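Local coordinates for flavoprotein (Thermotoga maritima, PDB 5V8S) that probably carries out electron transfer and redox chemistry as a flavo di-iron protein, pairing a metallo-beta-lactamase-like di-iron domain with an FMN-binding flavodoxin-like domain, at residues A[57-65]-A[148-156]; A[87-95]-A[109-120]. The protein carries 1 engineered substitution. One frame throughout, in Å; residues are numbered along the deposited sequence.

Interaction 1: residues A[57-65]-A[148-156]; sequences VKLNGANVL and EIGGKKFKF
L59 and A62, at the turn of the hairpin 57-65, meet the type I' turn from I149 to K152 of hairpin 148-156, with A62 and G150 nearest at 4.9 Å between CA atoms and no direct hydrogen bond joining the two backbones. Each hairpin is closed by its own backbone bonds, so what holds them together is mainly apolar. L59 makes contacts with I149, G150, K152 and F154. Its CG lies anti to the carbonyl carbon (chi1 -56°), and its two methyls divide between partners: CD1 comes in at the edge of the F154 ring, in the ring plane, 3.9 Å from F154 CE1, while CD2 lies against the K152 aliphatic chain, 3.8 Å from K152 CG. Nearer the backbone, L59 CB rests 3.5 Å from G150 O. The methyl I149 CG2 sits between A62 CB at 3.7 Å and V64 CG2 at 3.8 Å, with the side chains of V64 and I149 crossing at about a right angle. Where the two turns meet, a bent CA-H...O contact (134° at H) brings G150 CA to 3.3 Å from N60 O; G150, without a side chain and at positive phi (56°), lets the turn lie directly against L59 CB and N60 O. One water donates to G150 O at 2.6 Å and accepts only a weak bond from N60 N. F154 also packs on I94 and L172, and so carries the apolar layer on to the strands 92-94 and 168-172. The turns thus close one end of the sandwich by apolar burial, and the fit depends on shape, the polar links being probably minor.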
loop_
_atom_site.group_PDB
_atom_site.type_symbol
_atom_site.label_atom_id
_atom_site.label_comp_id
_atom_site.label_asym_id
_atom_site.label_seq_id
_atom_site.Cartn_x
_atom_site.Cartn_y
_atom_site.Cartn_z
ATOM N N VAL A 57 -29.461 22.467 18.602
ATOM C CA VAL A 57 -29.604 23.632 19.467
ATOM C C VAL A 57 -31.084 23.973 19.501
ATOM O O VAL A 57 -31.661 24.316 18.469
ATOM C CB VAL A 57 -28.780 24.839 18.976
ATOM C CG1 VAL A 57 -28.729 25.915 20.062
ATOM C CG2 VAL A 57 -27.369 24.414 18.573
ATOM N N LYS A 58 -31.699 23.880 20.678
ATOM C CA LYS A 58 -33.118 24.164 20.833
ATOM C C LYS A 58 -33.255 25.557 21.420
ATOM O O LYS A 58 -32.797 25.811 22.539
ATOM C CB LYS A 58 -33.786 23.118 21.724
ATOM C CG LYS A 58 -33.678 21.713 21.134
ATOM C CD LYS A 58 -34.489 20.680 21.914
ATOM C CE LYS A 58 -35.953 20.656 21.496
ATOM N NZ LYS A 58 -36.727 19.589 22.225
ATOM N N LEU A 59 -33.865 26.451 20.656
ATOM C CA LEU A 59 -33.983 27.861 21.014
ATOM C C LEU A 59 -35.450 28.275 21.021
ATOM O O LEU A 59 -36.349 27.504 20.679
ATOM C CB LEU A 59 -33.184 28.714 20.017
ATOM C CG LEU A 59 -31.703 28.322 19.904
ATOM C CD1 LEU A 59 -31.051 28.898 18.658
ATOM C CD2 LEU A 59 -30.951 28.787 21.163
ATOM N N ASN A 60 -35.683 29.515 21.435
ATOM C CA ASN A 60 -37.019 30.101 21.412
ATOM C C ASN A 60 -37.306 30.494 19.971
ATOM O O ASN A 60 -36.759 31.473 19.462
ATOM C CB ASN A 60 -37.079 31.303 22.346
ATOM C CG ASN A 60 -38.403 32.027 22.286
ATOM O OD1 ASN A 60 -39.389 31.536 21.733
ATOM N ND2 ASN A 60 -38.434 33.206 22.876
ATOM N N GLY A 61 -38.138 29.705 19.299
ATOM C CA GLY A 61 -38.533 29.987 17.940
ATOM C C GLY A 61 -37.725 29.267 16.878
ATOM O O GLY A 61 -37.984 29.469 15.688
ATOM N N ALA A 62 -36.769 28.423 17.257
ATOM C CA ALA A 62 -35.943 27.762 16.265
ATOM C C ALA A 62 -35.393 26.480 16.862
ATOM O O ALA A 62 -35.175 26.384 18.068
ATOM C CB ALA A 62 -34.776 28.653 15.824
ATOM N N ASN A 63 -35.176 25.494 15.999
ATOM C CA ASN A 63 -34.433 24.292 16.354
ATOM C C ASN A 63 -33.399 24.091 15.262
ATOM O O ASN A 63 -33.757 23.915 14.087
ATOM C CB ASN A 63 -35.329 23.052 16.477
ATOM C CG ASN A 63 -36.239 23.092 17.688
ATOM O OD1 ASN A 63 -35.787 23.237 18.827
ATOM N ND2 ASN A 63 -37.538 22.962 17.441
ATOM N N VAL A 64 -32.127 24.135 15.643
ATOM C CA VAL A 64 -31.011 24.208 14.698
ATOM C C VAL A 64 -30.214 22.910 14.780
ATOM O O VAL A 64 -29.574 22.627 15.799
ATOM C CB VAL A 64 -30.109 25.414 14.984
ATOM C CG1 VAL A 64 -29.009 25.535 13.924
ATOM C CG2 VAL A 64 -30.937 26.699 15.090
ATOM N N LEU A 65 -30.231 22.137 13.699
ATOM C CA LEU A 65 -29.397 20.944 13.575
ATOM C C LEU A 65 -28.076 21.336 12.932
ATOM O O LEU A 65 -28.055 22.090 11.957
ATOM C CB LEU A 65 -30.091 19.903 12.702
ATOM C CG LEU A 65 -29.277 18.654 12.378
ATOM C CD1 LEU A 65 -29.034 17.839 13.634
ATOM C CD2 LEU A 65 -30.026 17.843 11.329
ATOM N N GLU A 148 -29.117 36.205 13.273
ATOM C CA GLU A 148 -29.875 36.064 14.494
ATOM C C GLU A 148 -30.898 34.969 14.291
ATOM O O GLU A 148 -31.782 35.079 13.455
ATOM C CB GLU A 148 -30.555 37.379 14.858
ATOM C CG GLU A 148 -31.199 37.355 16.222
ATOM C CD GLU A 148 -31.949 38.628 16.527
ATOM O OE1 GLU A 148 -33.150 38.539 16.803
ATOM O OE2 GLU A 148 -31.325 39.697 16.491
ATOM N N ILE A 149 -30.765 33.902 15.066
ATOM C CA ILE A 149 -31.644 32.748 14.953
ATOM C C ILE A 149 -32.062 32.372 16.363
ATOM O O ILE A 149 -31.208 32.210 17.238
ATOM C CB ILE A 149 -30.934 31.554 14.268
ATOM C CG1 ILE A 149 -30.507 31.910 12.833
ATOM C CG2 ILE A 149 -31.851 30.332 14.254
ATOM C CD1 ILE A 149 -29.505 30.914 12.220
ATOM N N GLY A 150 -33.368 32.251 16.594
ATOM C CA GLY A 150 -33.846 31.855 17.914
ATOM C C GLY A 150 -33.368 32.740 19.044
ATOM O O GLY A 150 -33.175 32.253 20.169
ATOM N N GLY A 151 -33.185 34.040 18.780
ATOM C CA GLY A 151 -32.740 34.974 19.791
ATOM C C GLY A 151 -31.249 35.011 20.048
ATOM O O GLY A 151 -30.815 35.737 20.960
ATOM N N LYS A 152 -30.450 34.242 19.301
ATOM C CA LYS A 152 -29.010 34.194 19.484
ATOM C C LYS A 152 -28.292 34.597 18.205
ATOM O O LYS A 152 -28.809 34.430 17.097
ATOM C CB LYS A 152 -28.561 32.779 19.879
ATOM C CG LYS A 152 -29.282 32.247 21.124
ATOM C CD LYS A 152 -28.879 33.003 22.370
ATOM C CE LYS A 152 -29.470 32.358 23.608
ATOM N NZ LYS A 152 -29.013 33.039 24.837
ATOM N N LYS A 153 -27.074 35.099 18.373
ATOM C CA LYS A 153 -26.216 35.480 17.263
ATOM C C LYS A 153 -25.336 34.293 16.873
ATOM O O LYS A 153 -24.517 33.833 17.677
ATOM C CB LYS A 153 -25.351 36.645 17.718
ATOM C CG LYS A 153 -24.375 37.187 16.703
ATOM C CD LYS A 153 -23.516 38.298 17.327
ATOM C CE LYS A 153 -24.350 39.482 17.839
ATOM N NZ LYS A 153 -25.209 40.128 16.797
ATOM N N PHE A 154 -25.515 33.782 15.655
ATOM C CA PHE A 154 -24.622 32.777 15.080
ATOM C C PHE A 154 -23.643 33.476 14.146
ATOM O O PHE A 154 -24.062 34.217 13.262
ATOM C CB PHE A 154 -25.433 31.776 14.259
ATOM C CG PHE A 154 -26.217 30.781 15.085
ATOM C CD1 PHE A 154 -27.371 31.154 15.741
ATOM C CD2 PHE A 154 -25.789 29.457 15.198
ATOM C CE1 PHE A 154 -28.093 30.248 16.492
ATOM C CE2 PHE A 154 -26.511 28.544 15.937
ATOM C CZ PHE A 154 -27.672 28.950 16.594
ATOM N N LYS A 155 -22.351 33.251 14.335
ATOM C CA LYS A 155 -21.326 33.895 13.530
ATOM C C LYS A 155 -20.596 32.824 12.733
ATOM O O LYS A 155 -20.178 31.811 13.292
ATOM C CB LYS A 155 -20.337 34.639 14.426
ATOM C CG LYS A 155 -19.266 35.405 13.667
ATOM C CD LYS A 155 -18.388 36.222 14.605
ATOM C CE LYS A 155 -17.536 37.211 13.831
ATOM N NZ LYS A 155 -18.380 38.196 13.059
ATOM N N PHE A 156 -20.463 33.037 11.427
ATOM C CA PHE A 156 -19.864 32.055 10.535
ATOM C C PHE A 156 -18.490 32.538 10.100
ATOM O O PHE A 156 -18.343 33.656 9.597
ATOM C CB PHE A 156 -20.786 31.789 9.344
ATOM C CG PHE A 156 -22.127 31.299 9.771
ATOM C CD1 PHE A 156 -22.317 29.976 10.084
ATOM C CD2 PHE A 156 -23.168 32.189 9.977
ATOM C CE1 PHE A 156 -23.533 29.519 10.538
ATOM C CE2 PHE A 156 -24.385 31.739 10.421
ATOM C CZ PHE A 156 -24.568 30.396 10.712
HETATM O O HOH W 1 -33.268 31.566 22.715
#

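Interaction 2: residues A[87-95]-A[109-120]; sequences PKEITHIIV and TLKTIGHDVEII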
loop_
_atom_site.group_PDB
_atom_site.type_symbol
_atom_site.label_atom_id
_atom_site.label_comp_id
_atom_site.label_asym_id
_atom_site.label_seq_id
_atom_site.Cartn_x
_atom_site.Cartn_y
_atom_site.Cartn_z
ATOM N N PRO A 87 -38.763 15.946 14.447
ATOM C CA PRO A 87 -38.039 16.534 13.304
ATOM C C PRO A 87 -38.835 17.595 12.569
ATOM O O PRO A 87 -38.256 18.523 11.991
ATOM C CB PRO A 87 -37.742 15.316 12.419
ATOM C CG PRO A 87 -37.732 14.157 13.375
ATOM C CD PRO A 87 -38.784 14.476 14.397
ATOM N N LYS A 88 -40.162 17.497 12.600
ATOM C CA LYS A 88 -41.004 18.491 11.951
ATOM C C LYS A 88 -40.832 19.878 12.559
ATOM O O LYS A 88 -41.196 20.872 11.922
ATOM C CB LYS A 88 -42.462 18.056 12.057
ATOM C CG LYS A 88 -42.779 16.830 11.249
ATOM C CD LYS A 88 -44.269 16.567 11.211
ATOM C CE LYS A 88 -44.788 16.160 12.587
ATOM N NZ LYS A 88 -46.221 15.783 12.549
ATOM N N GLU A 89 -40.286 19.966 13.769
ATOM C CA GLU A 89 -40.033 21.237 14.433
ATOM C C GLU A 89 -38.632 21.768 14.163
ATOM O O GLU A 89 -38.260 22.807 14.710
ATOM C CB GLU A 89 -40.222 21.087 15.947
ATOM C CG GLU A 89 -41.537 20.434 16.373
ATOM C CD GLU A 89 -42.673 21.424 16.539
ATOM O OE1 GLU A 89 -42.408 22.645 16.638
ATOM O OE2 GLU A 89 -43.842 20.975 16.579
ATOM N N ILE A 90 -37.836 21.078 13.346
ATOM C CA ILE A 90 -36.547 21.625 12.945
ATOM C C ILE A 90 -36.763 22.754 11.944
ATOM O O ILE A 90 -37.534 22.628 10.983
ATOM C CB ILE A 90 -35.635 20.521 12.382
ATOM C CG1 ILE A 90 -35.231 19.569 13.517
ATOM C CG2 ILE A 90 -34.395 21.133 11.725
ATOM C CD1 ILE A 90 -34.527 18.327 13.043
ATOM N N THR A 91 -36.045 23.853 12.152
ATOM C CA THR A 91 -36.176 25.050 11.336
ATOM C C THR A 91 -34.919 25.386 10.550
ATOM O O THR A 91 -35.021 26.056 9.510
ATOM C CB THR A 91 -36.529 26.270 12.211
ATOM O OG1 THR A 91 -35.549 26.427 13.245
ATOM C CG2 THR A 91 -37.934 26.137 12.844
ATOM N N HIS A 92 -33.748 24.949 11.015
ATOM C CA HIS A 92 -32.471 25.290 10.403
ATOM C C HIS A 92 -31.564 24.076 10.422
ATOM O O HIS A 92 -31.592 23.297 11.372
ATOM C CB HIS A 92 -31.771 26.390 11.202
ATOM C CG HIS A 92 -32.480 27.698 11.171
ATOM N ND1 HIS A 92 -33.627 27.936 11.901
ATOM C CD2 HIS A 92 -32.206 28.841 10.503
ATOM C CE1 HIS A 92 -34.034 29.171 11.672
ATOM N NE2 HIS A 92 -33.196 29.741 10.825
ATOM N N ILE A 93 -30.771 23.924 9.363
ATOM C CA ILE A 93 -29.665 22.971 9.335
ATOM C C ILE A 93 -28.410 23.712 8.889
ATOM O O ILE A 93 -28.386 24.312 7.806
ATOM C CB ILE A 93 -29.940 21.771 8.404
ATOM C CG1 ILE A 93 -31.211 21.032 8.829
ATOM C CG2 ILE A 93 -28.749 20.809 8.430
ATOM C CD1 ILE A 93 -31.682 19.958 7.880
ATOM N N ILE A 94 -27.365 23.663 9.716
ATOM C CA ILE A 94 -26.077 24.274 9.397
ATOM C C ILE A 94 -25.130 23.180 8.931
ATOM O O ILE A 94 -24.948 22.169 9.615
ATOM C CB ILE A 94 -25.486 25.022 10.606
ATOM C CG1 ILE A 94 -26.396 26.205 10.981
ATOM C CG2 ILE A 94 -24.066 25.514 10.278
ATOM C CD1 ILE A 94 -25.936 26.992 12.222
ATOM N N VAL A 95 -24.558 23.379 7.759
ATOM C CA VAL A 95 -23.629 22.432 7.149
ATOM C C VAL A 95 -22.265 23.114 7.103
ATOM O O VAL A 95 -21.973 23.901 6.199
ATOM C CB VAL A 95 -24.108 21.999 5.760
ATOM C CG1 VAL A 95 -23.130 21.011 5.141
ATOM C CG2 VAL A 95 -25.490 21.382 5.866
ATOM N N THR A 109 -32.805 13.250 6.377
ATOM C CA THR A 109 -33.286 14.220 7.353
ATOM C C THR A 109 -34.291 15.161 6.710
ATOM O O THR A 109 -35.353 15.440 7.281
ATOM C CB THR A 109 -32.103 14.996 7.941
ATOM O OG1 THR A 109 -31.192 14.077 8.550
ATOM C CG2 THR A 109 -32.568 15.998 9.009
ATOM N N LEU A 110 -33.975 15.663 5.514
ATOM C CA LEU A 110 -34.877 16.608 4.861
ATOM C C LEU A 110 -36.217 15.951 4.547
ATOM O O LEU A 110 -37.276 16.570 4.697
ATOM C CB LEU A 110 -34.225 17.167 3.591
ATOM C CG LEU A 110 -32.971 18.030 3.772
ATOM C CD1 LEU A 110 -32.389 18.454 2.443
ATOM C CD2 LEU A 110 -33.281 19.256 4.616
ATOM N N LYS A 111 -36.196 14.689 4.126
ATOM C CA LYS A 111 -37.446 13.985 3.845
ATOM C C LYS A 111 -38.264 13.783 5.116
ATOM O O LYS A 111 -39.496 13.904 5.098
ATOM C CB LYS A 111 -37.154 12.636 3.189
ATOM C CG LYS A 111 -37.599 12.542 1.731
ATOM C CD LYS A 111 -37.027 11.304 1.039
ATOM C CE LYS A 111 -37.424 11.238 -0.436
ATOM N NZ LYS A 111 -36.747 10.107 -1.147
ATOM N N THR A 112 -37.599 13.465 6.227
ATOM C CA THR A 112 -38.310 13.264 7.484
ATOM C C THR A 112 -38.903 14.572 7.996
ATOM O O THR A 112 -40.005 14.580 8.559
ATOM C CB THR A 112 -37.367 12.655 8.518
ATOM O OG1 THR A 112 -36.818 11.446 7.995
ATOM C CG2 THR A 112 -38.101 12.325 9.799
ATOM N N ILE A 113 -38.194 15.686 7.813
ATOM C CA ILE A 113 -38.731 16.973 8.248
ATOM C C ILE A 113 -40.001 17.295 7.469
ATOM O O ILE A 113 -41.008 17.731 8.036
ATOM C CB ILE A 113 -37.667 18.083 8.129
ATOM C CG1 ILE A 113 -36.500 17.805 9.076
ATOM C CG2 ILE A 113 -38.269 19.444 8.481
ATOM C CD1 ILE A 113 -35.302 18.703 8.861
ATOM N N GLY A 114 -39.978 17.068 6.155
ATOM C CA GLY A 114 -41.176 17.146 5.338
ATOM C C GLY A 114 -41.632 18.539 4.967
ATOM O O GLY A 114 -42.734 18.689 4.419
ATOM N N HIS A 115 -40.834 19.563 5.250
ATOM C CA HIS A 115 -41.140 20.920 4.832
ATOM C C HIS A 115 -39.827 21.666 4.672
ATOM O O HIS A 115 -38.768 21.195 5.092
ATOM C CB HIS A 115 -42.074 21.638 5.824
ATOM C CG HIS A 115 -41.549 21.691 7.224
ATOM N ND1 HIS A 115 -40.529 22.536 7.603
ATOM C CD2 HIS A 115 -41.905 21.007 8.337
ATOM C CE1 HIS A 115 -40.266 22.359 8.886
ATOM N NE2 HIS A 115 -41.087 21.436 9.355
ATOM N N ASP A 116 -39.905 22.843 4.057
ATOM C CA ASP A 116 -38.708 23.635 3.819
ATOM C C ASP A 116 -38.022 23.963 5.138
ATOM O O ASP A 116 -38.674 24.208 6.159
ATOM C CB ASP A 116 -39.073 24.940 3.114
ATOM C CG ASP A 116 -39.472 24.737 1.666
ATOM O OD1 ASP A 116 -39.342 23.601 1.153
ATOM O OD2 ASP A 116 -39.910 25.725 1.039
ATOM N N VAL A 117 -36.690 23.955 5.113
ATOM C CA VAL A 117 -35.883 24.462 6.215
ATOM C C VAL A 117 -34.843 25.407 5.632
ATOM O O VAL A 117 -34.540 25.371 4.437
ATOM C CB VAL A 117 -35.200 23.326 7.004
ATOM C CG1 VAL A 117 -36.231 22.504 7.753
ATOM C CG2 VAL A 117 -34.428 22.443 6.070
ATOM N N GLU A 118 -34.281 26.255 6.490
ATOM C CA GLU A 118 -33.147 27.072 6.079
ATOM C C GLU A 118 -31.872 26.249 6.231
ATOM O O GLU A 118 -31.495 25.879 7.348
ATOM C CB GLU A 118 -33.074 28.348 6.905
ATOM C CG GLU A 118 -31.969 29.264 6.463
ATOM C CD GLU A 118 -32.039 30.615 7.152
ATOM O OE1 GLU A 118 -32.855 31.467 6.729
ATOM O OE2 GLU A 118 -31.294 30.813 8.124
ATOM N N ILE A 119 -31.224 25.941 5.106
ATOM C CA ILE A 119 -29.951 25.215 5.088
ATOM C C ILE A 119 -28.839 26.240 4.902
ATOM O O ILE A 119 -28.825 26.973 3.908
ATOM C CB ILE A 119 -29.925 24.168 3.961
ATOM C CG1 ILE A 119 -31.106 23.201 4.117
ATOM C CG2 ILE A 119 -28.586 23.413 3.950
ATOM C CD1 ILE A 119 -31.237 22.156 2.993
ATOM N N ILE A 120 -27.902 26.306 5.846
ATOM C CA ILE A 120 -26.829 27.300 5.819
ATOM C C ILE A 120 -25.512 26.609 5.491
ATOM O O ILE A 120 -25.148 25.612 6.130
ATOM C CB ILE A 120 -26.732 28.049 7.159
ATOM C CG1 ILE A 120 -28.005 28.854 7.388
ATOM C CG2 ILE A 120 -25.495 28.951 7.187
ATOM C CD1 ILE A 120 -28.131 29.363 8.789
#
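I113 lays its side chain over the backbone of P87, with I113 CG1 3.5 Å from P87 O, and sends CD1 on to meet I93 CD1 tip to tip at 4.0 Å. I93 CD1 also touches L110 CD2 at 3.7 Å, and is the meeting point of L110, I113 and V117 between strand 92-94 and helix 109-113, which run nearly antiparallel (173°). H115 closes the far end: its NE2 donates a nearly straight bond to K88 O at 2.6 Å, and ND1 binds D116 O, both acceptors close to the ring plane. Held at two corners, the imidazole has its rotation fixed, and I113 CG2 lies above one face, offset toward the rim. On the other face of the sheet from I93, H92 and E118 run side by side, E118 OE2 at the imidazole edge 3.2 Å from H92 CD2, with ring and carboxylate planes nearly perpendicular. The backbones of 92-94 and 118-120 pair in parallel: E118 N to T91 O, I93 N to E118 O, I120 N to I93 O and V95 N to I120 O. The side chain of V95, just after the first strand, lies about 10 Å from the bound mu-oxo-diiron. This is a right-handed beta-alpha-beta crossover of the metallo-beta-lactamase fold.

After its opening strands the chain makes hairpin 57-65, then passes through helix 74-82 to residues 87-95. Interaction 2 closes a short loop, bringing 109-120 back alongside 87-95 after only 13 intervening residues. Interaction 1 closes a much longer one, when 148-156 returns to 57-65, and the whole of interaction 2 falls within it. The two contacts touch through neighbouring strands 62-66 and 92-94: L65 O probably accepts a bond from I94 N, and N63 ND2 probably gives one to E89 O. Interaction 2 joins two neighbouring strands of the first sheet and helix 106-113 that lies between them in the chain, while interaction 1 sets the second sheet against it.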